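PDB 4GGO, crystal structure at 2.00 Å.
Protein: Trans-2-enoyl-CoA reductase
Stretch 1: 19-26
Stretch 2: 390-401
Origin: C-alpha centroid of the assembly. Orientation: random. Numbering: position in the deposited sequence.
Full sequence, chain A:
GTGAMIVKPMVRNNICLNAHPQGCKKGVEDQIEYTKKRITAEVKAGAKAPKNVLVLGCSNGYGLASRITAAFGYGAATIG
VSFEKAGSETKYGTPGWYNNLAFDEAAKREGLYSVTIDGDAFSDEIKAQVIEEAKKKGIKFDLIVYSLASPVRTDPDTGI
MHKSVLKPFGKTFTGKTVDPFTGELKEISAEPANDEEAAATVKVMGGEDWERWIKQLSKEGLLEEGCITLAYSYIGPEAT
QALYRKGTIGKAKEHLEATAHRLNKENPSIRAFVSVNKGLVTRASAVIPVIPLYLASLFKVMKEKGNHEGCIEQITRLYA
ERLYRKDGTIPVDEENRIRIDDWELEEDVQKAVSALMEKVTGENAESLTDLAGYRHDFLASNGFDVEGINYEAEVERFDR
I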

# COMPACT_ATOMS: atom_id res chain seq x y z
N ALA A 19 -10.53 12.26 9.95
CA ALA A 19 -11.03 10.97 9.49
C ALA A 19 -12.41 10.68 10.06
O ALA A 19 -12.74 11.09 11.18
CB ALA A 19 -10.06 9.86 9.86
N HIS A 20 -13.22 9.96 9.29
CA HIS A 20 -14.56 9.58 9.73
C HIS A 20 -14.54 8.14 10.23
O HIS A 20 -14.28 7.21 9.47
CB HIS A 20 -15.55 9.72 8.57
CG HIS A 20 -16.97 9.88 9.01
ND1 HIS A 20 -17.78 8.82 9.33
CD2 HIS A 20 -17.73 10.99 9.18
CE1 HIS A 20 -18.98 9.26 9.68
NE2 HIS A 20 -18.97 10.58 9.59
N PRO A 21 -14.80 7.95 11.54
CA PRO A 21 -14.73 6.64 12.20
C PRO A 21 -15.61 5.58 11.54
O PRO A 21 -15.14 4.48 11.26
CB PRO A 21 -15.23 6.94 13.62
CG PRO A 21 -14.93 8.38 13.82
CD PRO A 21 -15.15 9.03 12.48
N GLN A 22 -16.88 5.91 11.31
CA GLN A 22 -17.81 4.95 10.72
C GLN A 22 -17.49 4.70 9.25
O GLN A 22 -17.65 3.59 8.75
CB GLN A 22 -19.26 5.43 10.87
CG GLN A 22 -19.79 5.40 12.29
CD GLN A 22 -19.20 6.49 13.16
OE1 GLN A 22 -18.49 6.21 14.13
NE2 GLN A 22 -19.48 7.74 12.82
N GLY A 23 -17.03 5.74 8.56
CA GLY A 23 -16.65 5.63 7.17
C GLY A 23 -15.47 4.70 6.98
O GLY A 23 -15.45 3.90 6.04
N CYS A 24 -14.50 4.79 7.87
CA CYS A 24 -13.34 3.90 7.85
C CYS A 24 -13.78 2.46 8.09
O CYS A 24 -13.29 1.53 7.45
CB CYS A 24 -12.30 4.33 8.89
SG CYS A 24 -11.49 5.90 8.53
N LYS A 25 -14.70 2.29 9.04
CA LYS A 25 -15.24 0.97 9.36
C LYS A 25 -15.93 0.35 8.15
O LYS A 25 -15.68 -0.81 7.81
CB LYS A 25 -16.22 1.07 10.53
CG LYS A 25 -16.93 -0.23 10.85
CD LYS A 25 -17.90 -0.06 12.01
CE LYS A 25 -18.59 -1.37 12.36
NZ LYS A 25 -19.52 -1.22 13.52
N LYS A 26 -16.80 1.13 7.52
CA LYS A 26 -17.52 0.67 6.33
C LYS A 26 -16.55 0.32 5.21
O LYS A 26 -16.78 -0.63 4.46
CB LYS A 26 -18.50 1.75 5.87
CG LYS A 26 -19.33 1.38 4.65
CD LYS A 26 -20.21 0.16 4.91
CE LYS A 26 -21.30 0.05 3.86
NZ LYS A 26 -20.76 0.07 2.47
N ASN A 390 -24.21 8.16 6.37
CA ASN A 390 -25.02 9.37 6.42
C ASN A 390 -24.22 10.65 6.22
O ASN A 390 -24.56 11.48 5.37
CB ASN A 390 -25.79 9.43 7.74
CG ASN A 390 -26.95 10.41 7.71
OD1 ASN A 390 -26.90 11.44 7.04
ND2 ASN A 390 -28.01 10.09 8.45
N TYR A 391 -23.15 10.80 7.01
CA TYR A 391 -22.30 11.99 7.00
C TYR A 391 -22.97 13.26 7.54
O TYR A 391 -22.30 14.12 8.13
CB TYR A 391 -21.65 12.23 5.63
CG TYR A 391 -20.63 11.19 5.26
CD1 TYR A 391 -19.47 11.03 6.01
CD2 TYR A 391 -20.81 10.37 4.16
CE1 TYR A 391 -18.54 10.08 5.68
CE2 TYR A 391 -19.87 9.42 3.82
CZ TYR A 391 -18.74 9.27 4.59
OH TYR A 391 -17.81 8.33 4.25
N GLU A 392 -24.28 13.38 7.34
CA GLU A 392 -25.03 14.48 7.92
C GLU A 392 -25.39 14.14 9.37
O GLU A 392 -25.86 14.99 10.12
CB GLU A 392 -26.29 14.78 7.11
CG GLU A 392 -26.03 15.20 5.67
CD GLU A 392 -25.32 16.55 5.56
OE1 GLU A 392 -25.29 17.30 6.56
OE2 GLU A 392 -24.80 16.86 4.47
N ALA A 393 -25.18 12.88 9.73
CA ALA A 393 -25.29 12.45 11.12
C ALA A 393 -23.97 12.77 11.82
O ALA A 393 -22.90 12.49 11.29
CB ALA A 393 -25.59 10.97 11.19
N GLU A 394 -24.06 13.33 13.02
CA GLU A 394 -22.85 13.75 13.74
C GLU A 394 -22.20 12.60 14.50
O GLU A 394 -22.87 11.68 14.97
CB GLU A 394 -23.14 14.92 14.67
CG GLU A 394 -23.74 14.54 16.02
CD GLU A 394 -24.05 15.75 16.89
OE1 GLU A 394 -25.07 15.73 17.60
OE2 GLU A 394 -23.26 16.72 16.86
N VAL A 395 -20.87 12.66 14.62
CA VAL A 395 -20.11 11.65 15.34
C VAL A 395 -20.04 11.99 16.82
O VAL A 395 -19.59 13.08 17.20
CB VAL A 395 -18.69 11.51 14.76
CG1 VAL A 395 -17.90 10.45 15.52
CG2 VAL A 395 -18.75 11.17 13.28
N GLU A 396 -20.49 11.06 17.66
CA GLU A 396 -20.57 11.29 19.10
C GLU A 396 -19.19 11.38 19.76
O GLU A 396 -18.93 12.31 20.53
CB GLU A 396 -21.42 10.19 19.75
CG GLU A 396 -22.84 10.13 19.20
CD GLU A 396 -23.52 8.81 19.49
OE1 GLU A 396 -24.07 8.21 18.54
OE2 GLU A 396 -23.52 8.37 20.66
N ARG A 397 -18.32 10.43 19.44
CA ARG A 397 -16.95 10.46 19.96
C ARG A 397 -15.97 9.82 18.98
O ARG A 397 -16.38 9.14 18.03
CB ARG A 397 -16.87 9.81 21.34
CG ARG A 397 -17.43 8.40 21.41
CD ARG A 397 -17.58 7.96 22.86
NE ARG A 397 -16.32 8.08 23.60
CZ ARG A 397 -16.24 8.17 24.92
NH1 ARG A 397 -17.34 8.16 25.66
NH2 ARG A 397 -15.05 8.27 25.51
N PHE A 398 -14.68 10.02 19.21
CA PHE A 398 -13.66 9.63 18.24
C PHE A 398 -12.68 8.58 18.75
O PHE A 398 -11.62 8.38 18.15
CB PHE A 398 -12.89 10.86 17.77
CG PHE A 398 -13.75 11.91 17.12
CD1 PHE A 398 -14.01 11.87 15.76
CD2 PHE A 398 -14.30 12.93 17.87
CE1 PHE A 398 -14.80 12.82 15.16
CE2 PHE A 398 -15.10 13.89 17.28
CZ PHE A 398 -15.35 13.84 15.92
N ASP A 399 -13.03 7.91 19.84
CA ASP A 399 -12.17 6.86 20.38
C ASP A 399 -12.80 5.48 20.21
O ASP A 399 -12.43 4.53 20.90
CB ASP A 399 -11.86 7.12 21.85
CG ASP A 399 -13.11 7.39 22.67
OD1 ASP A 399 -14.14 7.78 22.07
OD2 ASP A 399 -13.07 7.21 23.90
N ARG A 400 -13.75 5.38 19.28
CA ARG A 400 -14.49 4.14 19.07
C ARG A 400 -15.00 3.97 17.64
O ARG A 400 -15.07 4.94 16.87
CB ARG A 400 -15.68 4.06 20.04
CG ARG A 400 -15.36 3.39 21.36
CD ARG A 400 -15.92 4.16 22.54
NE ARG A 400 -15.53 3.56 23.81
CZ ARG A 400 -14.36 3.78 24.41
NH1 ARG A 400 -13.46 4.58 23.85
NH2 ARG A 400 -14.09 3.19 25.56
N ILE A 401 -15.34 2.73 17.29
CA ILE A 401 -15.98 2.43 16.01
C ILE A 401 -15.10 2.77 14.81
O ILE A 401 -14.04 2.16 14.62
CB ILE A 401 -17.37 3.11 15.90
CG1 ILE A 401 -18.25 2.69 17.09
CG2 ILE A 401 -18.04 2.75 14.60
CD1 ILE A 401 -19.67 3.24 17.06
O HOH W 1 -20.70 13.38 9.82

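The C-terminal tail of the chain lies against the first turn of a helix that begins at Pro-21, and no direct hydrogen bond joins the two stretches. Packing, mostly of side chains, joins them, with one water.

His-20 occupies the N-cap position. Its chi1 is t (-157°), which folds the imidazole back over the start of the helix so that ND1 accepts from Gly-23 N at 3.3 Å. A first-turn amide has no preceding helical carbonyl to bond to, and histidine can supply the missing acceptor. Accepting there requires ND1 to be unprotonated. The ring then presents one face to the tail, and Tyr-391 meets it with an edge: the centroids are 4.7 Å apart, the planes stand at 68°, and His-20 CD2 lies 3.6 Å from Tyr-391 CD1. The CA-to-CB bond of Tyr-391 points sideways to the helix, so it is chi1 m (-68°) with chi2 of -63° that brings the ring back to the imidazole. Beyond it, the OH sits 4.1 Å from Gly-23 CA and is hydrogen-bonded elsewhere in the structure. Glycine suits this place: an ideal CB on Gly-23 would stand only 3.1 Å from Tyr-391 OH, which is tight.

At the other nitrogen of the imidazole, a water makes a weak bond to His-20 NE2 at 3.3 Å, and the water's O lies 2.8 Å from Ala-393 O, linking the capping residue to the tail backbone.

Pro-21 suits the first position of a helix, since its phi of -56° is already helical and its lack of an amide proton costs no bond there. Its CA-to-CB bond points toward the tail, and the ring, puckered C-gamma exo, packs with CG 4.0 Å from Val-395 CG1 and 4.1 Å from Phe-398 CD1. Val-395, with chi1 t, sets its two methyls among His-20, Pro-21 and Gln-22; its CG2 lies 3.7 Å from His-20 NE2 and 3.5 Å from Gln-22 NE2.

Gln-22 starts sideways, but chi1 m followed by chi2 p bends its amide back to the tail, so that OE1 comes within 3.5 Å of Ile-401 CG2. With all four chi angles t, Lys-25 is fully extended, and its CD packs 3.8 Å from Ile-401 CG2.

Within the tail, Asp-399 pairs with two arginines: OD1 lies 2.7 Å from Arg-397 NE, and OD2 lies 2.7 Å from Arg-400 NH1. The CA-to-CB bonds of Arg-397 and Asp-399 point away from the helix.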